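Extracellular solute-binding protein, family 7 (Colwellia psychrerythraea, PDB 4PET) binds pyruvate together with a calcium ion and probably delivers such small carboxylates to a TRAP transporter in the periplasm. Local coordinates at residues Lys101-Thr109 against Phe318-Leu329; Gly78-Gly86 against Leu241-Ala249. One frame throughout, in Å; residues are numbered along the deposited sequence.

Contact 1. Residues Lys101-Thr109 against Phe318-Leu329; sequences KNFNTMFFT and FAAKDPMTAEIL
The break between helix 301-321 and helix 323-353 is where the loop residues F103, N104 and F107 dock, and N104 bonds directly to D322, the N-cap residue of the second helix. Its amide works at both ends. T325 OG1 donates to N104 OD1 at 2.6 Å, lying in the carbonyl plane on a lone pair, while N104 ND2 gives a hydrogen to D322 OD2 at 3.2 Å. The latter bond lies in the amide plane but meets the carboxylate from above, 40° out of its plane. As the cap of helix 323-353, D322 uses the same OD2 to accept T325 N at 3.1 Å from the opposite face, so one oxygen is gripped by two donors. An asparagine suits this place because it offers donor and acceptor side by side without charge. On the loop side, N102 OD1 accepts N104 N in an Asx turn that fixes the backbone carrying the amide.

Aromatic side chains flank this polar centre. With CG between its backbone N and carbonyl carbon (chi1 40°), F103 turns a face to the edge of F318, a T-shaped pair with centroids 5.7 Å apart and planes at 89°. K321 CE lies over a face of F103. F107 is sandwiched: L329 CD2 makes a CH-pi contact 3.8 Å from its ring centroid, and M106 CB covers the other face. The selenomethionine M106 bends at its last torsion, and CE meets F318 CE2 at 3.7 Å. The branched I328 reaches two ways: CG2 packs on F107 CB, and CD1 comes within 3.7 Å of F108 CZ.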
loop_
_atom_site.group_PDB
_atom_site.type_symbol
_atom_site.label_atom_id
_atom_site.label_comp_id
_atom_site.label_asym_id
_atom_site.label_seq_id
_atom_site.Cartn_x
_atom_site.Cartn_y
_atom_site.Cartn_z
ATOM N N LYS A 101 6.429 15.762 -24.179
ATOM C CA LYS A 101 7.106 14.868 -25.103
ATOM C C LYS A 101 6.141 13.839 -25.632
ATOM O O LYS A 101 6.277 13.383 -26.747
ATOM C CB LYS A 101 8.265 14.164 -24.397
ATOM C CG LYS A 101 9.374 15.150 -23.981
ATOM C CD LYS A 101 10.551 14.456 -23.329
ATOM C CE LYS A 101 11.613 15.469 -22.887
ATOM N NZ LYS A 101 12.307 16.120 -24.030
ATOM N N ASN A 102 5.155 13.493 -24.819
ATOM C CA ASN A 102 4.197 12.444 -25.150
ATOM C C ASN A 102 3.119 12.489 -24.088
ATOM O O ASN A 102 3.378 12.172 -22.921
ATOM C CB ASN A 102 4.881 11.078 -25.164
ATOM C CG ASN A 102 3.916 9.944 -25.522
ATOM O OD1 ASN A 102 2.725 10.038 -25.256
ATOM N ND2 ASN A 102 4.429 8.882 -26.140
ATOM N N PHE A 103 1.929 12.948 -24.456
ATOM C CA PHE A 103 0.879 13.141 -23.447
ATOM C C PHE A 103 0.508 11.856 -22.726
ATOM O O PHE A 103 -0.027 11.903 -21.608
ATOM C CB PHE A 103 -0.386 13.809 -24.010
ATOM C CG PHE A 103 -0.783 13.341 -25.373
ATOM C CD1 PHE A 103 -1.226 12.043 -25.585
ATOM C CD2 PHE A 103 -0.733 14.222 -26.458
ATOM C CE1 PHE A 103 -1.600 11.618 -26.860
ATOM C CE2 PHE A 103 -1.105 13.809 -27.731
ATOM C CZ PHE A 103 -1.532 12.510 -27.937
ATOM N N ASN A 104 0.818 10.704 -23.319
ATOM C CA ASN A 104 0.457 9.434 -22.659
ATOM C C ASN A 104 1.282 9.150 -21.407
ATOM O O ASN A 104 0.869 8.352 -20.550
ATOM C CB ASN A 104 0.485 8.266 -23.649
ATOM C CG ASN A 104 -0.674 8.335 -24.625
ATOM O OD1 ASN A 104 -1.783 8.703 -24.233
ATOM N ND2 ASN A 104 -0.424 8.035 -25.896
ATOM N N THR A 105 2.408 9.840 -21.260
ATOM C CA THR A 105 3.190 9.725 -20.033
ATOM C C THR A 105 2.472 10.257 -18.782
ATOM O O THR A 105 2.846 9.899 -17.671
ATOM C CB THR A 105 4.552 10.430 -20.146
ATOM O OG1 THR A 105 4.370 11.835 -20.407
ATOM C CG2 THR A 105 5.394 9.772 -21.236
HETATM N N MSE A 106 1.465 11.111 -18.952
HETATM C CA MSE A 106 0.743 11.681 -17.800
HETATM C C MSE A 106 0.013 10.650 -16.929
HETATM O O MSE A 106 -0.038 10.783 -15.710
HETATM C CB MSE A 106 -0.305 12.694 -18.278
HETATM C CG MSE A 106 0.272 13.995 -18.817
HETATM SE SE MSE A 106 -1.153 15.293 -19.112
HETATM C CE MSE A 106 -2.041 14.473 -20.644
ATOM N N PHE A 107 -0.549 9.632 -17.565
ATOM C CA PHE A 107 -1.525 8.773 -16.911
ATOM C C PHE A 107 -0.910 7.694 -16.006
ATOM O O PHE A 107 -1.629 7.080 -15.237
ATOM C CB PHE A 107 -2.497 8.192 -17.954
ATOM C CG PHE A 107 -3.028 9.247 -18.896
ATOM C CD1 PHE A 107 -3.835 10.266 -18.429
ATOM C CD2 PHE A 107 -2.653 9.261 -20.228
ATOM C CE1 PHE A 107 -4.291 11.244 -19.260
ATOM C CE2 PHE A 107 -3.096 10.262 -21.080
ATOM C CZ PHE A 107 -3.909 11.240 -20.606
ATOM N N PHE A 108 0.417 7.508 -16.063
ATOM C CA PHE A 108 1.100 6.544 -15.220
ATOM C C PHE A 108 1.544 7.123 -13.869
ATOM O O PHE A 108 2.089 6.399 -13.040
ATOM C CB PHE A 108 2.270 5.909 -15.973
ATOM C CG PHE A 108 1.828 5.264 -17.268
ATOM C CD1 PHE A 108 1.205 4.013 -17.249
ATOM C CD2 PHE A 108 1.934 5.942 -18.476
ATOM C CE1 PHE A 108 0.752 3.415 -18.419
ATOM C CE2 PHE A 108 1.485 5.351 -19.660
ATOM C CZ PHE A 108 0.894 4.088 -19.636
ATOM N N THR A 109 1.307 8.420 -13.667
ATOM C CA THR A 109 1.642 9.070 -12.431
ATOM C C THR A 109 0.407 9.090 -11.531
ATOM O O THR A 109 0.398 8.455 -10.475
ATOM C CB THR A 109 2.144 10.468 -12.645
ATOM O OG1 THR A 109 3.372 10.426 -13.379
ATOM C CG2 THR A 109 2.413 11.098 -11.305
ATOM N N PHE A 318 -9.026 13.736 -25.212
ATOM C CA PHE A 318 -7.731 13.056 -25.319
ATOM C C PHE A 318 -7.918 11.639 -25.869
ATOM O O PHE A 318 -7.188 11.217 -26.762
ATOM C CB PHE A 318 -6.965 13.026 -23.975
ATOM C CG PHE A 318 -6.087 14.249 -23.744
ATOM C CD1 PHE A 318 -6.644 15.473 -23.391
ATOM C CD2 PHE A 318 -4.714 14.178 -23.894
ATOM C CE1 PHE A 318 -5.842 16.598 -23.203
ATOM C CE2 PHE A 318 -3.902 15.319 -23.702
ATOM C CZ PHE A 318 -4.473 16.514 -23.369
ATOM N N ALA A 319 -8.916 10.926 -25.360
ATOM C CA ALA A 319 -9.159 9.562 -25.813
ATOM C C ALA A 319 -9.382 9.488 -27.341
ATOM O O ALA A 319 -8.924 8.552 -27.993
ATOM C CB ALA A 319 -10.334 8.977 -25.074
ATOM N N ALA A 320 -10.045 10.480 -27.914
ATOM C CA ALA A 320 -10.423 10.428 -29.329
ATOM C C ALA A 320 -9.276 10.723 -30.284
ATOM O O ALA A 320 -9.317 10.322 -31.445
ATOM C CB ALA A 320 -11.553 11.389 -29.597
ATOM N N LYS A 321 -8.251 11.422 -29.815
ATOM C CA LYS A 321 -7.200 11.827 -30.733
ATOM C C LYS A 321 -6.062 10.808 -30.841
ATOM O O LYS A 321 -5.171 10.969 -31.656
ATOM C CB LYS A 321 -6.660 13.214 -30.388
ATOM C CG LYS A 321 -6.235 13.420 -28.963
ATOM C CD LYS A 321 -5.824 14.857 -28.775
ATOM C CE LYS A 321 -5.104 15.094 -27.461
ATOM N NZ LYS A 321 -5.174 16.551 -27.102
ATOM N N ASP A 322 -6.095 9.743 -30.050
ATOM C CA ASP A 322 -5.014 8.766 -30.107
ATOM C C ASP A 322 -5.471 7.433 -29.546
ATOM O O ASP A 322 -5.971 7.373 -28.423
ATOM C CB ASP A 322 -3.788 9.292 -29.347
ATOM C CG ASP A 322 -2.591 8.371 -29.459
ATOM O OD1 ASP A 322 -1.987 8.292 -30.542
ATOM O OD2 ASP A 322 -2.236 7.731 -28.459
ATOM N N PRO A 323 -5.297 6.352 -30.314
ATOM C CA PRO A 323 -5.815 5.059 -29.862
ATOM C C PRO A 323 -5.075 4.519 -28.644
ATOM O O PRO A 323 -5.690 3.827 -27.828
ATOM C CB PRO A 323 -5.611 4.140 -31.072
ATOM C CG PRO A 323 -5.350 5.063 -32.242
ATOM C CD PRO A 323 -4.711 6.276 -31.665
HETATM N N MSE A 324 -3.792 4.839 -28.495
HETATM C CA MSE A 324 -3.065 4.410 -27.303
HETATM C C MSE A 324 -3.594 5.128 -26.041
HETATM O O MSE A 324 -3.658 4.524 -24.945
HETATM C CB MSE A 324 -1.565 4.672 -27.466
HETATM C CG MSE A 324 -0.728 4.225 -26.257
HETATM SE SE MSE A 324 -1.074 2.373 -25.728
HETATM C CE MSE A 324 -0.405 1.475 -27.285
ATOM N N THR A 325 -3.948 6.402 -26.198
ATOM C CA THR A 325 -4.587 7.180 -25.129
ATOM C C THR A 325 -5.953 6.609 -24.774
ATOM O O THR A 325 -6.339 6.545 -23.607
ATOM C CB THR A 325 -4.793 8.636 -25.547
ATOM O OG1 THR A 325 -3.554 9.172 -26.035
ATOM C CG2 THR A 325 -5.322 9.487 -24.348
ATOM N N ALA A 326 -6.705 6.199 -25.789
ATOM C CA ALA A 326 -8.025 5.652 -25.519
ATOM C C ALA A 326 -7.851 4.360 -24.736
ATOM O O ALA A 326 -8.590 4.101 -23.766
ATOM C CB ALA A 326 -8.820 5.446 -26.823
ATOM N N GLU A 327 -6.845 3.577 -25.114
ATOM C CA GLU A 327 -6.616 2.296 -24.482
ATOM C C GLU A 327 -6.216 2.498 -23.037
ATOM O O GLU A 327 -6.714 1.812 -22.127
ATOM C CB GLU A 327 -5.534 1.470 -25.200
ATOM C CG GLU A 327 -5.412 0.068 -24.585
ATOM C CD GLU A 327 -4.296 -0.809 -25.174
ATOM O OE1 GLU A 327 -3.657 -0.424 -26.181
ATOM O OE2 GLU A 327 -4.051 -1.896 -24.601
ATOM N N ILE A 328 -5.324 3.446 -22.804
ATOM C CA ILE A 328 -4.869 3.671 -21.438
ATOM C C ILE A 328 -6.009 4.210 -20.561
ATOM O O ILE A 328 -6.224 3.712 -19.462
ATOM C CB ILE A 328 -3.691 4.638 -21.369
ATOM C CG1 ILE A 328 -2.480 4.045 -22.084
ATOM C CG2 ILE A 328 -3.317 4.878 -19.894
ATOM C CD1 ILE A 328 -1.409 5.053 -22.405
ATOM N N LEU A 329 -6.731 5.217 -21.040
ATOM C CA LEU A 329 -7.838 5.771 -20.256
ATOM C C LEU A 329 -8.986 4.763 -20.033
ATOM O O LEU A 329 -9.644 4.794 -18.997
ATOM C CB LEU A 329 -8.385 7.040 -20.863
ATOM C CG LEU A 329 -7.367 8.178 -20.911
ATOM C CD1 LEU A 329 -7.997 9.357 -21.574
ATOM C CD2 LEU A 329 -6.841 8.547 -19.497
#

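Contact 2. Residues Gly78-Gly86 against Leu241-Ala249; sequences GIFDFVKSG and LQFMVNQKA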
loop_
_atom_site.group_PDB
_atom_site.type_symbol
_atom_site.label_atom_id
_atom_site.label_comp_id
_atom_site.label_asym_id
_atom_site.label_seq_id
_atom_site.Cartn_x
_atom_site.Cartn_y
_atom_site.Cartn_z
ATOM N N GLY A 78 15.468 17.314 -16.829
ATOM C CA GLY A 78 16.229 16.784 -17.939
ATOM C C GLY A 78 16.350 15.267 -17.862
ATOM O O GLY A 78 17.064 14.655 -18.668
ATOM N N ILE A 79 15.633 14.661 -16.910
ATOM C CA ILE A 79 15.884 13.276 -16.538
ATOM C C ILE A 79 15.530 12.333 -17.690
ATOM O O ILE A 79 16.276 11.402 -17.979
ATOM C CB ILE A 79 15.104 12.864 -15.269
ATOM C CG1 ILE A 79 15.266 13.914 -14.146
ATOM C CG2 ILE A 79 15.499 11.459 -14.838
ATOM C CD1 ILE A 79 16.704 14.369 -13.839
ATOM N N PHE A 80 14.399 12.581 -18.347
ATOM C CA PHE A 80 13.972 11.738 -19.473
ATOM C C PHE A 80 15.070 11.742 -20.555
ATOM O O PHE A 80 15.512 10.682 -21.029
ATOM C CB PHE A 80 12.579 12.203 -19.948
ATOM C CG PHE A 80 12.028 11.479 -21.161
ATOM C CD1 PHE A 80 12.521 11.756 -22.442
ATOM C CD2 PHE A 80 10.947 10.613 -21.030
ATOM C CE1 PHE A 80 11.999 11.151 -23.554
ATOM C CE2 PHE A 80 10.394 10.023 -22.157
ATOM C CZ PHE A 80 10.952 10.275 -23.433
ATOM N N ASP A 81 15.576 12.920 -20.907
ATOM C CA ASP A 81 16.630 12.974 -21.915
ATOM C C ASP A 81 17.940 12.295 -21.487
ATOM O O ASP A 81 18.607 11.659 -22.316
ATOM C CB ASP A 81 16.844 14.412 -22.403
ATOM C CG ASP A 81 15.653 14.915 -23.217
ATOM O OD1 ASP A 81 15.084 14.101 -23.983
ATOM O OD2 ASP A 81 15.268 16.095 -23.078
ATOM N N PHE A 82 18.276 12.400 -20.205
ATOM C CA PHE A 82 19.493 11.815 -19.652
ATOM C C PHE A 82 19.479 10.281 -19.776
ATOM O O PHE A 82 20.490 9.666 -20.126
ATOM C CB PHE A 82 19.624 12.155 -18.160
ATOM C CG PHE A 82 20.132 13.555 -17.855
ATOM C CD1 PHE A 82 21.087 14.168 -18.643
ATOM C CD2 PHE A 82 19.696 14.215 -16.720
ATOM C CE1 PHE A 82 21.570 15.427 -18.325
ATOM C CE2 PHE A 82 20.174 15.474 -16.396
ATOM C CZ PHE A 82 21.105 16.084 -17.194
ATOM N N VAL A 83 18.345 9.684 -19.448
ATOM C CA VAL A 83 18.195 8.233 -19.494
ATOM C C VAL A 83 18.000 7.690 -20.931
ATOM O O VAL A 83 18.607 6.700 -21.290
ATOM C CB VAL A 83 17.062 7.774 -18.622
ATOM C CG1 VAL A 83 16.980 6.222 -18.672
ATOM C CG2 VAL A 83 17.276 8.235 -17.191
ATOM N N LYS A 84 17.215 8.364 -21.769
ATOM C CA LYS A 84 17.109 7.990 -23.177
ATOM C C LYS A 84 18.474 7.918 -23.861
ATOM O O LYS A 84 18.779 6.974 -24.597
ATOM C CB LYS A 84 16.248 9.004 -23.926
ATOM C CG LYS A 84 15.944 8.612 -25.371
ATOM C CD LYS A 84 14.663 9.275 -25.890
ATOM C CE LYS A 84 14.748 10.806 -25.900
ATOM N NZ LYS A 84 15.494 11.407 -27.071
ATOM N N SER A 85 19.295 8.929 -23.632
ATOM C CA SER A 85 20.596 8.995 -24.303
ATOM C C SER A 85 21.594 8.014 -23.688
ATOM O O SER A 85 22.585 7.673 -24.313
ATOM C CB SER A 85 21.169 10.396 -24.195
ATOM O OG SER A 85 21.610 10.635 -22.872
ATOM N N GLY A 86 21.323 7.582 -22.456
ATOM C CA GLY A 86 22.247 6.753 -21.715
ATOM C C GLY A 86 23.390 7.523 -21.057
ATOM O O GLY A 86 24.291 6.915 -20.467
ATOM N N LEU A 241 5.670 8.056 -8.236
ATOM C CA LEU A 241 6.820 8.554 -8.986
ATOM C C LEU A 241 7.339 7.467 -9.934
ATOM O O LEU A 241 6.723 6.408 -10.097
ATOM C CB LEU A 241 7.923 9.052 -8.048
ATOM C CG LEU A 241 7.436 10.090 -7.022
ATOM C CD1 LEU A 241 8.538 10.447 -6.036
ATOM C CD2 LEU A 241 6.934 11.357 -7.696
ATOM N N GLN A 242 8.479 7.751 -10.557
ATOM C CA GLN A 242 9.011 6.894 -11.593
ATOM C C GLN A 242 10.500 6.669 -11.407
ATOM O O GLN A 242 11.235 7.631 -11.181
ATOM C CB GLN A 242 8.787 7.672 -12.898
ATOM C CG GLN A 242 9.635 7.343 -13.987
ATOM C CD GLN A 242 9.286 8.186 -15.196
ATOM O OE1 GLN A 242 9.501 9.405 -15.230
ATOM N NE2 GLN A 242 8.727 7.537 -16.193
ATOM N N PHE A 243 10.953 5.416 -11.512
ATOM C CA PHE A 243 12.338 5.144 -11.859
ATOM C C PHE A 243 12.339 4.899 -13.356
ATOM O O PHE A 243 11.393 4.280 -13.907
ATOM C CB PHE A 243 12.900 3.857 -11.226
ATOM C CG PHE A 243 13.217 3.941 -9.742
ATOM C CD1 PHE A 243 14.386 4.531 -9.306
ATOM C CD2 PHE A 243 12.368 3.368 -8.799
ATOM C CE1 PHE A 243 14.709 4.596 -7.976
ATOM C CE2 PHE A 243 12.678 3.431 -7.447
ATOM C CZ PHE A 243 13.857 4.073 -7.038
HETATM N N MSE A 244 13.413 5.342 -14.004
HETATM C CA MSE A 244 13.657 5.042 -15.414
HETATM C C MSE A 244 15.023 4.382 -15.557
HETATM O O MSE A 244 15.981 4.756 -14.894
HETATM C CB MSE A 244 13.632 6.316 -16.275
HETATM C CG MSE A 244 12.222 6.824 -16.537
HETATM SE SE MSE A 244 12.102 8.352 -17.689
HETATM C CE MSE A 244 12.923 9.659 -16.456
ATOM N N VAL A 245 15.098 3.388 -16.430
ATOM C CA VAL A 245 16.351 2.715 -16.680
ATOM C C VAL A 245 16.571 2.635 -18.181
ATOM O O VAL A 245 15.676 2.265 -18.934
ATOM C CB VAL A 245 16.324 1.281 -16.143
ATOM C CG1 VAL A 245 17.683 0.610 -16.376
ATOM C CG2 VAL A 245 15.981 1.259 -14.688
ATOM N N ASN A 246 17.764 2.996 -18.613
ATOM C CA ASN A 246 18.119 2.860 -20.009
ATOM C C ASN A 246 18.185 1.377 -20.383
ATOM O O ASN A 246 18.930 0.623 -19.772
ATOM C CB ASN A 246 19.467 3.539 -20.252
ATOM C CG ASN A 246 19.937 3.372 -21.668
ATOM O OD1 ASN A 246 20.608 2.394 -21.993
ATOM N ND2 ASN A 246 19.573 4.333 -22.537
ATOM N N GLN A 247 17.390 0.967 -21.374
ATOM C CA GLN A 247 17.258 -0.453 -21.761
ATOM C C GLN A 247 18.603 -1.082 -22.108
ATOM O O GLN A 247 18.907 -2.217 -21.695
ATOM C CB GLN A 247 16.314 -0.564 -22.963
ATOM C CG GLN A 247 16.060 -1.978 -23.459
ATOM C CD GLN A 247 15.093 -2.741 -22.598
ATOM O OE1 GLN A 247 13.949 -2.306 -22.379
ATOM N NE2 GLN A 247 15.538 -3.906 -22.098
ATOM N N LYS A 248 19.420 -0.352 -22.872
ATOM C CA LYS A 248 20.721 -0.865 -23.263
ATOM C C LYS A 248 21.624 -1.072 -22.067
ATOM O O LYS A 248 22.327 -2.072 -21.998
ATOM C CB LYS A 248 21.380 0.046 -24.293
ATOM C CG LYS A 248 20.731 -0.116 -25.685
ATOM C CD LYS A 248 21.363 0.801 -26.729
ATOM C CE LYS A 248 20.872 0.457 -28.130
ATOM N NZ LYS A 248 21.481 -0.820 -28.596
ATOM N N ALA A 249 21.567 -0.170 -21.088
ATOM C CA ALA A 249 22.352 -0.357 -19.878
ATOM C C ALA A 249 21.828 -1.569 -19.126
ATOM O O ALA A 249 22.600 -2.402 -18.695
ATOM C CB ALA A 249 22.305 0.898 -18.986
#
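N246 and M244 project from the same face of strand 240-246 toward helix 79-85, and between them V83 points from the helix toward the strand. The two elements run at 28° to each other, with axes 7.2 Å apart at the closest approach. Strand 240-246 lies in the mixed five-stranded sheet, between strands 90-93 and 142-149, so the helix covers one side of that sheet.

M244, a selenomethionine, bends at its last torsion (chi3 -69°), which brings CE against I79 CG2 at 3.5 Å. Its SE lies obliquely beside the F80 ring, 5.3 Å from the centroid, a Met-aromatic contact with the two side chains crossing at about a right angle. The long, flexible chain of a methionine, here carrying selenium, suits a place between an aliphatic and an aromatic group. F80 also packs against W98 and Y140. V83 lays CG1 on the strand backbone, 3.6 Å from V245 C; a short branched residue lets helix and strand come this close.

N246 is extended, CG anti to its backbone N (chi1 177°), and its amide faces two ways. ND2 donates to V83 O at 2.8 Å, almost straight along the C=O direction; V83 O also accepts G86 N where the helix ends, G86 having the positive phi that glycine adopts easily. OD1 takes A249 N in plane on a lone pair at 2.9 Å, making N246 the N-cap of helix 247-252. A leucine here would probably leave A249 N without its cap and cost V83 O one of its two donors, the one that comes from the strand. One uncharged amide therefore ties the end of one helix to the start of another, while M244, I79, F80 and V83 make the rest of the contact mainly by van der Waals packing.

Along the chain the segments alternate, 78-86, 101-109, 241-249 and 318-329, so the two contacts interlock although their centres lie 20 Å apart. In sequence, strand 90-93 of the five-stranded sheet comes between helix 79-85 and the loop of contact 1, yet the two touch directly: K101 NZ forms a salt bridge with D81 OD2 at 3.1 Å, and the K101 chain packs on F80. At the far end of the loop, T109 bonds through its backbone to E240, just before segment 241-249. In contact 2 the helix packs on the M244-N246 end of the strand, whose L241 touches pyruvate, while contact 1 joins the loop beyond the pyruvate-binding Y96 and Y97 to the C-terminal helices.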